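Local coordinates for citrate lyase subunit beta-like protein (Mycobacterium tuberculosis H37Rv, PDB 6CHU) that acts as a magnesium-dependent lyase of the HpcH/HpaI aldolase family, serving itaconate dissimilation and leucine catabolism, at residues 184-190 / 211-217; 199-204 / 224-229; 102-108 / 131-137. All coordinates share one frame; numbering follows the deposited sequence. Where two conformers were deposited one is given.

Contact 1 (184-190 / 211-217); sequences LALDAVH and FDVTVCI
Leu186 pairs with Val213, and Asp187 with Thr214, in a parallel strand contact that joins the last two strands of the closed eight-stranded TIM barrel. Strands 184-187 and 213-216 run at 42° to each other and are linked by helix 196-209, making this a beta-alpha-beta crossover. The pairing rests on a nearly straight bond from Asp187 N to Val213 O (2.8 Å, 173° at the hydrogen) and a longer one from Val215 N to Asp187 O (3.3 Å). At the N-terminal end, Ala185 O accepts Asp212 N at 2.9 Å and, weakly, Val213 N. Asp212 also returns a bond, its OD2 taking Ala185 N at 2.8 Å on the lone pair away from its other oxygen, while its CB lies against a methyl of Leu184.

Leu186 and Val213 lie side by side on the inner face, which strand 17-22 borders through Trp18 and Phe20. On the outer face, Asp187 CB lies over the face of the Phe211 ring, 4.0 Å from its centroid. Asp187 CG, anti to the backbone N (chi1 -158°), carries the carboxylate so that OD1 comes above the same ring, 3.6 Å from Phe211 CZ near the rim.

Beyond Asp187 the direct backbone bonds give way to side-chain and water contacts: Val189 CG1 meets Val215 CG1 at 3.8 Å, and a water bridges His190 N to Val215 O. Here Val189 comes within about 7 Å of the bound magnesium ion, side chain to ion.

The carboxylate of Asp187 is buried but well supplied: Trp142 donates to OD1, Arg171 forms a salt bridge with OD2, and a water joins OD2 to Thr214 OG1, itself bonded to Tyr229. Such surroundings probably favour a negatively charged, rotationally fixed group.

Contact 2 (199-204 / 224-229); sequences LQEEAR and VVRKAY
Ala203 and Ala228 bring the two helices together, their CB atoms meeting at 3.5 Å with both CB atoms directed at the opposing helix. A methyl on each side is short enough for the segment axes to approach to 8.7 Å. Ala228 CB does more than face its counterpart: it also lies 3.7 Å from Arg204 N and touches Arg204 CG, so it rests against the backbone of the helix it meets as well as against a side chain.

Val224, one turn before Ala228, occupies the other end of the interface. Its CG1, anti to its backbone N (chi1 -178°), reaches over Gln200 and lies 3.9 Å from Gln200 CA. The same branch touches Leu199 CD2, which is also 3.9 Å from Val224 CB; the leucine therefore covers the flank of the valine while the glutamine backbone supports its tip.

Helices 196-209 and 221-228 belong to the outer layer of the TIM barrel, one following strand 184-187 and the other strand 213-216. They run in the same general sense, at 42° to each other, as neighbouring barrel helices do. Beneath them, Ala203 and Val225 both touch Thr214 of strand 213-216, showing that this edge of the interface faces the sheet. Val225 CG2 adds a looser contact to Leu199 CD1 at 4.3 Å.

No hydrogen bond crosses between the segments, so apolar packing carries the contact. Past Ala228, the Tyr229 ring comes in obliquely, with CE1 3.8 Å from Ala203 O. Toward the surface the extended Arg204 and Lys227 chains run outward, their like-charged ends 5.5 Å apart from Arg204 NH2 to Lys227 NZ, a spacing that probably costs little where solvent can screen it.

Contact 3 (102-108 / 131-137); sequences ESAAQVI and IAAADPT
The backbones of Ala104 and Ile131 approach to 4.5 Å between CA atoms, whereas those of Ile108 and Pro136 stand 6.3 Å apart, so the start of helix 104-108 lies close to helix 128-133 and its end faces the type I turn 134-137. Val107 fills the middle. Its CG1, anti to the backbone N (chi1 174°), enters the bend formed by Ala134, Pro136 and Thr137, lying 3.7 Å from Pro136 CB and 3.4 Å from Thr137 OG1. Its CG2 meets Ile131 CG2, the two side chains crossing at about a right angle.

Ile131 extends the other way beneath the helix start, where CD1 packs on the backbone of Glu102 and CG1 lies 3.7 Å from Ser103 C. That backbone is fixed locally: Ser103 OG caps the helix by accepting Gln106 N at 3.0 Å, and Gln106 OE1 takes Glu102 N.

Across the interface the turn closes through its own bond from Thr137 N to Ala134 O, and Ile131 O ties both ends to the helix by accepting Ala134 N and, from the opposite face of its plane, Thr137 OG1 at 2.8 Å.

The two helices and the turn cover barrel strands: Val107 and, from the turn, Pro136 touch Val115 and Ile131 touches Ala117 on strand 114-119, while Ile131 also meets Met140 on strand 137-142.

How the contacts relate
Contact 3 comes first along the chain. It closes a loop of 22 residues that contains strand 114-119, and ties helix 104-108 to helix 128-133 and the turn into strand 137-142. Contacts 1 and 2 follow it in series and cross one another: 184-190, 199-204, 211-217 and 224-229 alternate between them. Contact 1 closes the loop through helix 196-209 within the sheet; contact 2 closes the one through strand 213-216 in the helical layer outside. These two touch, for example from His190 ND1 to Glu202 OE1 at 2.7 Å. Contacts 2 and 3 lie on opposite sides of the chain's centre, their own centres about 29 Å apart.

Contact 1 (184-190 / 211-217)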
loop_
_atom_site.group_PDB
_atom_site.type_symbol
_atom_site.label_atom_id
_atom_site.label_comp_id
_atom_site.label_asym_id
_atom_site.label_seq_id
_atom_site.Cartn_x
_atom_site.Cartn_y
_atom_site.Cartn_z
ATOM N N LEU A 184 8.453 -17.849 -0.675
ATOM C CA LEU A 184 9.346 -17.275 0.325
ATOM C C LEU A 184 9.339 -15.758 0.219
ATOM O O LEU A 184 9.286 -15.201 -0.880
ATOM C CB LEU A 184 10.776 -17.771 0.126
ATOM C CG LEU A 184 11.314 -19.056 0.734
ATOM C CD1 LEU A 184 12.821 -19.031 0.566
ATOM C CD2 LEU A 184 10.967 -19.164 2.191
ATOM N N ALA A 185 9.430 -15.079 1.367
ATOM C CA ALA A 185 9.541 -13.624 1.401
ATOM C C ALA A 185 10.925 -13.244 1.912
ATOM O O ALA A 185 11.299 -13.624 3.025
ATOM C CB ALA A 185 8.460 -13.003 2.292
ATOM N N LEU A 186 11.668 -12.483 1.108
ATOM C CA LEU A 186 13.033 -12.082 1.438
ATOM C C LEU A 186 13.082 -10.573 1.642
ATOM O O LEU A 186 12.674 -9.809 0.757
ATOM C CB LEU A 186 14.008 -12.497 0.327
ATOM C CG LEU A 186 14.224 -13.991 0.044
ATOM C CD1 LEU A 186 13.037 -14.605 -0.702
ATOM C CD2 LEU A 186 15.469 -14.128 -0.799
ATOM N N ASP A 187 13.604 -10.141 2.793
ATOM C CA ASP A 187 13.687 -8.715 3.091
ATOM C C ASP A 187 14.971 -8.125 2.518
ATOM O O ASP A 187 15.977 -8.822 2.343
ATOM C CB ASP A 187 13.620 -8.474 4.603
ATOM C CG ASP A 187 13.176 -7.058 4.958
ATOM O OD1 ASP A 187 12.469 -6.417 4.166
ATOM O OD2 ASP A 187 13.542 -6.581 6.049
ATOM N N ALA A 188 14.928 -6.821 2.240
ATOM C CA ALA A 188 15.991 -6.121 1.528
ATOM C C ALA A 188 17.271 -6.007 2.367
ATOM O O ALA A 188 17.259 -6.041 3.605
ATOM C CB ALA A 188 15.531 -4.716 1.122
ATOM N N VAL A 189 18.388 -5.822 1.654
ATOM C CA VAL A 189 19.700 -5.744 2.281
ATOM C C VAL A 189 19.851 -4.441 3.050
ATOM O O VAL A 189 19.257 -3.409 2.715
ATOM C CB VAL A 189 20.819 -5.878 1.233
ATOM C CG1 VAL A 189 20.773 -7.232 0.557
ATOM C CG2 VAL A 189 20.745 -4.753 0.207
ATOM N N HIS A 190 20.682 -4.488 4.082
ATOM C CA HIS A 190 21.024 -3.332 4.901
ATOM C C HIS A 190 22.402 -2.883 4.443
ATOM O O HIS A 190 23.404 -3.482 4.830
ATOM C CB HIS A 190 21.012 -3.722 6.374
ATOM C CG HIS A 190 20.941 -2.558 7.307
ATOM N ND1 HIS A 190 19.749 -1.968 7.668
ATOM C CD2 HIS A 190 21.913 -1.883 7.964
ATOM C CE1 HIS A 190 19.990 -0.976 8.507
ATOM N NE2 HIS A 190 21.297 -0.897 8.695
ATOM N N PHE A 211 8.512 -12.253 7.319
ATOM C CA PHE A 211 9.544 -12.507 6.328
ATOM C C PHE A 211 10.243 -13.812 6.692
ATOM O O PHE A 211 10.319 -14.191 7.862
ATOM C CB PHE A 211 10.553 -11.349 6.259
ATOM C CG PHE A 211 10.116 -10.215 5.365
ATOM C CD1 PHE A 211 10.346 -10.266 4.001
ATOM C CD2 PHE A 211 9.464 -9.102 5.897
ATOM C CE1 PHE A 211 9.942 -9.229 3.166
ATOM C CE2 PHE A 211 9.056 -8.050 5.074
ATOM C CZ PHE A 211 9.301 -8.113 3.699
ATOM N N ASP A 212 10.709 -14.530 5.670
ATOM C CA ASP A 212 11.395 -15.798 5.878
ATOM C C ASP A 212 12.899 -15.645 5.934
ATOM O O ASP A 212 13.579 -16.512 6.504
ATOM C CB ASP A 212 11.051 -16.762 4.746
ATOM C CG ASP A 212 9.574 -17.038 4.671
ATOM O OD1 ASP A 212 9.068 -17.651 5.626
ATOM O OD2 ASP A 212 8.924 -16.596 3.702
ATOM N N VAL A 213 13.411 -14.573 5.345
ATOM C CA VAL A 213 14.835 -14.379 5.086
ATOM C C VAL A 213 15.140 -12.889 5.181
ATOM O O VAL A 213 14.353 -12.059 4.721
ATOM C CB VAL A 213 15.220 -14.906 3.681
ATOM C CG1 VAL A 213 16.636 -14.443 3.296
ATOM C CG2 VAL A 213 15.097 -16.437 3.601
ATOM N N THR A 214 16.298 -12.547 5.751
ATOM C CA THR A 214 16.910 -11.243 5.518
ATOM C C THR A 214 18.187 -11.467 4.720
ATOM O O THR A 214 19.069 -12.219 5.154
ATOM C CB THR A 214 17.213 -10.520 6.832
ATOM O OG1 THR A 214 15.986 -10.045 7.399
ATOM C CG2 THR A 214 18.144 -9.322 6.590
ATOM N N VAL A 215 18.287 -10.827 3.562
ATOM C CA VAL A 215 19.466 -10.986 2.720
ATOM C C VAL A 215 20.538 -10.008 3.182
ATOM O O VAL A 215 20.243 -8.864 3.564
ATOM C CB VAL A 215 19.107 -10.792 1.238
ATOM C CG1 VAL A 215 20.343 -11.020 0.364
ATOM C CG2 VAL A 215 17.995 -11.783 0.848
ATOM N N CYS A 216 21.784 -10.478 3.185
ATOM C CA CYS A 216 22.932 -9.729 3.680
ATOM C C CYS A 216 23.953 -9.511 2.572
ATOM O O CYS A 216 24.044 -10.299 1.628
ATOM C CB CYS A 216 23.612 -10.466 4.830
ATOM S SG CYS A 216 22.525 -10.797 6.212
ATOM N N ILE A 217 24.745 -8.444 2.709
ATOM C CA ILE A 217 25.833 -8.165 1.777
ATOM C C ILE A 217 27.199 -8.289 2.426
ATOM O O ILE A 217 28.219 -8.108 1.743
ATOM C CB ILE A 217 25.661 -6.783 1.119
ATOM C CG1 ILE A 217 25.175 -5.778 2.149
ATOM C CG2 ILE A 217 24.624 -6.845 -0.015
ATOM C CD1 ILE A 217 26.166 -4.770 2.463
HETATM O O HOH W 1 15.691 -7.450 7.568
HETATM O O HOH W 2 20.777 -6.951 5.512
#

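Contact 2 (199-204 / 224-229)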
loop_
_atom_site.group_PDB
_atom_site.type_symbol
_atom_site.label_atom_id
_atom_site.label_comp_id
_atom_site.label_asym_id
_atom_site.label_seq_id
_atom_site.Cartn_x
_atom_site.Cartn_y
_atom_site.Cartn_z
ATOM N N LEU A 199 20.426 -2.913 11.634
ATOM C CA LEU A 199 20.127 -4.233 11.084
ATOM C C LEU A 199 19.357 -5.082 12.083
ATOM O O LEU A 199 18.414 -5.792 11.711
ATOM C CB LEU A 199 21.415 -4.943 10.684
ATOM C CG LEU A 199 21.248 -6.393 10.219
ATOM C CD1 LEU A 199 20.404 -6.480 8.943
ATOM C CD2 LEU A 199 22.615 -7.019 10.011
ATOM N N GLN A 200 19.754 -5.035 13.353
ATOM C CA GLN A 200 19.048 -5.810 14.365
ATOM C C GLN A 200 17.572 -5.435 14.407
ATOM O O GLN A 200 16.697 -6.307 14.361
ATOM C CB GLN A 200 19.702 -5.610 15.729
ATOM C CG GLN A 200 19.295 -6.657 16.732
ATOM C CD GLN A 200 20.198 -6.673 17.948
ATOM O OE1 GLN A 200 21.120 -5.862 18.067
ATOM N NE2 GLN A 200 19.943 -7.603 18.857
ATOM N N GLU A 201 17.280 -4.129 14.460
ATOM C CA GLU A 201 15.895 -3.666 14.516
ATOM C C GLU A 201 15.134 -4.035 13.250
ATOM O O GLU A 201 13.953 -4.400 13.306
ATOM C CB GLU A 201 15.862 -2.152 14.724
ATOM C CG GLU A 201 16.569 -1.675 15.983
ATOM C CD GLU A 201 16.464 -0.170 16.160
ATOM O OE1 GLU A 201 15.870 0.488 15.276
ATOM O OE2 GLU A 201 16.972 0.350 17.179
ATOM N N GLU A 202 15.802 -3.924 12.099
ATOM C CA GLU A 202 15.193 -4.212 10.807
ATOM C C GLU A 202 14.872 -5.695 10.656
ATOM O O GLU A 202 13.782 -6.061 10.197
ATOM C CB GLU A 202 16.152 -3.753 9.712
ATOM C CG GLU A 202 15.599 -3.674 8.305
ATOM C CD GLU A 202 16.491 -2.799 7.448
ATOM O OE1 GLU A 202 17.534 -3.296 6.972
ATOM O OE2 GLU A 202 16.181 -1.601 7.303
ATOM N N ALA A 203 15.817 -6.564 11.025
ATOM C CA ALA A 203 15.582 -8.001 10.905
ATOM C C ALA A 203 14.586 -8.488 11.953
ATOM O O ALA A 203 13.782 -9.385 11.677
ATOM C CB ALA A 203 16.904 -8.761 11.017
ATOM N N ARG A 204 14.634 -7.927 13.170
ATOM C CA ARG A 204 13.579 -8.221 14.142
ATOM C C ARG A 204 12.213 -7.819 13.594
ATOM O O ARG A 204 11.238 -8.578 13.707
ATOM C CB ARG A 204 13.852 -7.510 15.469
ATOM C CG ARG A 204 14.905 -8.174 16.328
ATOM C CD ARG A 204 15.002 -7.431 17.658
ATOM N NE ARG A 204 16.006 -7.997 18.544
ATOM C CZ ARG A 204 16.502 -7.356 19.599
ATOM N NH1 ARG A 204 16.088 -6.128 19.885
ATOM N NH2 ARG A 204 17.414 -7.939 20.364
ATOM N N VAL A 224 23.754 -11.563 13.149
ATOM C CA VAL A 224 22.726 -10.636 13.608
ATOM C C VAL A 224 21.358 -11.088 13.117
ATOM O O VAL A 224 20.383 -11.120 13.879
ATOM C CB VAL A 224 23.064 -9.204 13.150
ATOM C CG1 VAL A 224 22.039 -8.209 13.668
ATOM C CG2 VAL A 224 24.469 -8.826 13.620
ATOM N N VAL A 225 21.279 -11.472 11.842
ATOM C CA VAL A 225 20.026 -11.933 11.252
ATOM C C VAL A 225 19.551 -13.214 11.929
ATOM O O VAL A 225 18.382 -13.334 12.315
ATOM C CB VAL A 225 20.201 -12.126 9.735
ATOM C CG1 VAL A 225 19.073 -12.988 9.162
ATOM C CG2 VAL A 225 20.260 -10.770 9.053
ATOM N N ARG A 226 20.448 -14.196 12.077
ATOM C CA ARG A 226 20.056 -15.461 12.693
ATOM C C ARG A 226 19.510 -15.248 14.099
ATOM O O ARG A 226 18.519 -15.876 14.492
ATOM C CB ARG A 226 21.239 -16.430 12.716
ATOM C CG ARG A 226 21.584 -17.028 11.357
ATOM C CD ARG A 226 22.866 -17.834 11.430
ATOM N NE ARG A 226 23.117 -18.589 10.208
ATOM C CZ ARG A 226 24.307 -19.073 9.874
ATOM N NH1 ARG A 226 24.457 -19.758 8.748
ATOM N NH2 ARG A 226 25.350 -18.865 10.663
ATOM N N LYS A 227 20.140 -14.365 14.876
ATOM C CA LYS A 227 19.628 -14.076 16.213
ATOM C C LYS A 227 18.288 -13.344 16.148
ATOM O O LYS A 227 17.405 -13.581 16.980
ATOM C CB LYS A 227 20.647 -13.256 17.003
ATOM C CG LYS A 227 20.211 -12.918 18.427
ATOM C CD LYS A 227 21.329 -12.222 19.190
ATOM C CE LYS A 227 20.843 -11.666 20.522
ATOM N NZ LYS A 227 21.923 -10.913 21.220
ATOM N N ALA A 228 18.113 -12.457 15.166
ATOM C CA ALA A 228 16.890 -11.663 15.102
ATOM C C ALA A 228 15.672 -12.518 14.788
ATOM O O ALA A 228 14.546 -12.140 15.130
ATOM C CB ALA A 228 17.023 -10.560 14.054
ATOM N N TYR A 229 15.873 -13.656 14.139
ATOM C CA TYR A 229 14.775 -14.510 13.713
ATOM C C TYR A 229 14.473 -15.587 14.756
ATOM O O TYR A 229 13.925 -16.645 14.434
ATOM C CB TYR A 229 15.103 -15.144 12.358
ATOM C CG TYR A 229 14.760 -14.253 11.166
ATOM C CD1 TYR A 229 15.525 -13.122 10.863
ATOM C CD2 TYR A 229 13.666 -14.539 10.350
ATOM C CE1 TYR A 229 15.210 -12.311 9.769
ATOM C CE2 TYR A 229 13.344 -13.730 9.266
ATOM C CZ TYR A 229 14.113 -12.611 8.981
ATOM O OH TYR A 229 13.791 -11.806 7.903
#

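Contact 3 (102-108 / 131-137)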
loop_
_atom_site.group_PDB
_atom_site.type_symbol
_atom_site.label_atom_id
_atom_site.label_comp_id
_atom_site.label_asym_id
_atom_site.label_seq_id
_atom_site.Cartn_x
_atom_site.Cartn_y
_atom_site.Cartn_z
ATOM N N GLU A 102 9.843 -7.429 -13.407
ATOM C CA GLU A 102 8.766 -6.499 -13.721
ATOM C C GLU A 102 7.523 -7.114 -14.338
ATOM O O GLU A 102 6.548 -6.384 -14.544
ATOM C CB GLU A 102 9.281 -5.377 -14.639
ATOM C CG GLU A 102 10.204 -4.425 -13.889
ATOM C CD GLU A 102 10.717 -3.287 -14.741
ATOM O OE1 GLU A 102 10.853 -2.167 -14.199
ATOM O OE2 GLU A 102 10.983 -3.509 -15.945
ATOM N N SER A 103 7.508 -8.417 -14.622
ATOM C CA SER A 103 6.305 -9.024 -15.176
ATOM C C SER A 103 6.336 -10.526 -14.943
ATOM O O SER A 103 7.402 -11.126 -14.780
ATOM C CB SER A 103 6.175 -8.739 -16.672
ATOM O OG SER A 103 7.154 -9.468 -17.394
ATOM N N ALA A 104 5.145 -11.136 -14.971
ATOM C CA ALA A 104 5.088 -12.595 -14.980
ATOM C C ALA A 104 5.853 -13.160 -16.173
ATOM O O ALA A 104 6.526 -14.194 -16.061
ATOM C CB ALA A 104 3.632 -13.064 -14.993
ATOM N N ALA A 105 5.779 -12.483 -17.324
ATOM C CA ALA A 105 6.453 -12.989 -18.516
ATOM C C ALA A 105 7.968 -13.075 -18.318
ATOM O O ALA A 105 8.611 -14.009 -18.821
ATOM C CB ALA A 105 6.107 -12.118 -19.726
ATOM N N GLN A 106 8.558 -12.123 -17.583
ATOM C CA GLN A 106 9.997 -12.197 -17.319
ATOM C C GLN A 106 10.337 -13.413 -16.469
ATOM O O GLN A 106 11.401 -14.018 -16.641
ATOM C CB GLN A 106 10.497 -10.922 -16.628
ATOM C CG GLN A 106 10.733 -9.765 -17.580
ATOM C CD GLN A 106 11.311 -8.556 -16.858
ATOM O OE1 GLN A 106 11.315 -8.505 -15.628
ATOM N NE2 GLN A 106 11.815 -7.591 -17.623
ATOM N N VAL A 107 9.453 -13.774 -15.534
ATOM C CA VAL A 107 9.681 -14.963 -14.720
ATOM C C VAL A 107 9.484 -16.218 -15.553
ATOM O O VAL A 107 10.290 -17.160 -15.495
ATOM C CB VAL A 107 8.762 -14.957 -13.483
ATOM C CG1 VAL A 107 8.904 -16.270 -12.709
ATOM C CG2 VAL A 107 9.092 -13.767 -12.573
ATOM N N ILE A 108 8.421 -16.246 -16.359
ATOM C CA ILE A 108 8.105 -17.432 -17.148
ATOM C C ILE A 108 9.207 -17.735 -18.155
ATOM O O ILE A 108 9.494 -18.910 -18.437
ATOM C CB ILE A 108 6.725 -17.239 -17.812
ATOM C CG1 ILE A 108 5.626 -17.312 -16.751
ATOM C CG2 ILE A 108 6.482 -18.272 -18.932
ATOM C CD1 ILE A 108 4.289 -16.779 -17.225
ATOM N N ILE A 131 3.655 -11.294 -10.625
ATOM C CA ILE A 131 4.988 -11.889 -10.558
ATOM C C ILE A 131 5.012 -13.045 -9.560
ATOM O O ILE A 131 5.541 -14.131 -9.843
ATOM C CB ILE A 131 6.011 -10.796 -10.194
ATOM C CG1 ILE A 131 6.116 -9.792 -11.348
ATOM C CG2 ILE A 131 7.362 -11.398 -9.905
ATOM C CD1 ILE A 131 6.906 -8.516 -10.977
ATOM N N ALA A 132 4.433 -12.832 -8.375
ATOM C CA ALA A 132 4.422 -13.886 -7.360
ATOM C C ALA A 132 3.628 -15.110 -7.804
ATOM O O ALA A 132 3.979 -16.242 -7.445
ATOM C CB ALA A 132 3.853 -13.343 -6.045
ATOM N N ALA A 133 2.547 -14.908 -8.559
ATOM C CA ALA A 133 1.697 -16.017 -8.974
ATOM C C ALA A 133 2.287 -16.827 -10.122
ATOM O O ALA A 133 1.804 -17.937 -10.393
ATOM C CB ALA A 133 0.322 -15.484 -9.373
ATOM N N ALA A 134 3.299 -16.297 -10.810
ATOM C CA ALA A 134 3.891 -16.995 -11.953
ATOM C C ALA A 134 4.405 -18.368 -11.534
ATOM O O ALA A 134 4.991 -18.522 -10.468
ATOM C CB ALA A 134 5.028 -16.158 -12.544
ATOM N N ASP A 135 4.187 -19.372 -12.391
ATOM C CA ASP A 135 4.508 -20.747 -12.007
ATOM C C ASP A 135 5.961 -20.969 -11.575
ATOM O O ASP A 135 6.176 -21.767 -10.646
ATOM C CB ASP A 135 4.134 -21.701 -13.151
ATOM C CG ASP A 135 2.664 -22.124 -13.119
ATOM O OD1 ASP A 135 1.959 -21.831 -12.129
ATOM O OD2 ASP A 135 2.216 -22.762 -14.096
ATOM N N PRO A 136 6.984 -20.341 -12.175
ATOM C CA PRO A 136 8.360 -20.577 -11.697
ATOM C C PRO A 136 8.694 -19.933 -10.362
ATOM O O PRO A 136 9.728 -20.286 -9.780
ATOM C CB PRO A 136 9.232 -19.985 -12.816
ATOM C CG PRO A 136 8.335 -19.997 -14.025
ATOM C CD PRO A 136 7.008 -19.598 -13.449
ATOM N N THR A 137 7.887 -18.992 -9.870
ATOM C CA THR A 137 8.293 -18.203 -8.712
ATOM C C THR A 137 8.304 -19.065 -7.456
ATOM O O THR A 137 7.335 -19.775 -7.166
ATOM C CB THR A 137 7.357 -17.010 -8.522
ATOM O OG1 THR A 137 7.412 -16.164 -9.680
ATOM C CG2 THR A 137 7.749 -16.191 -7.276
#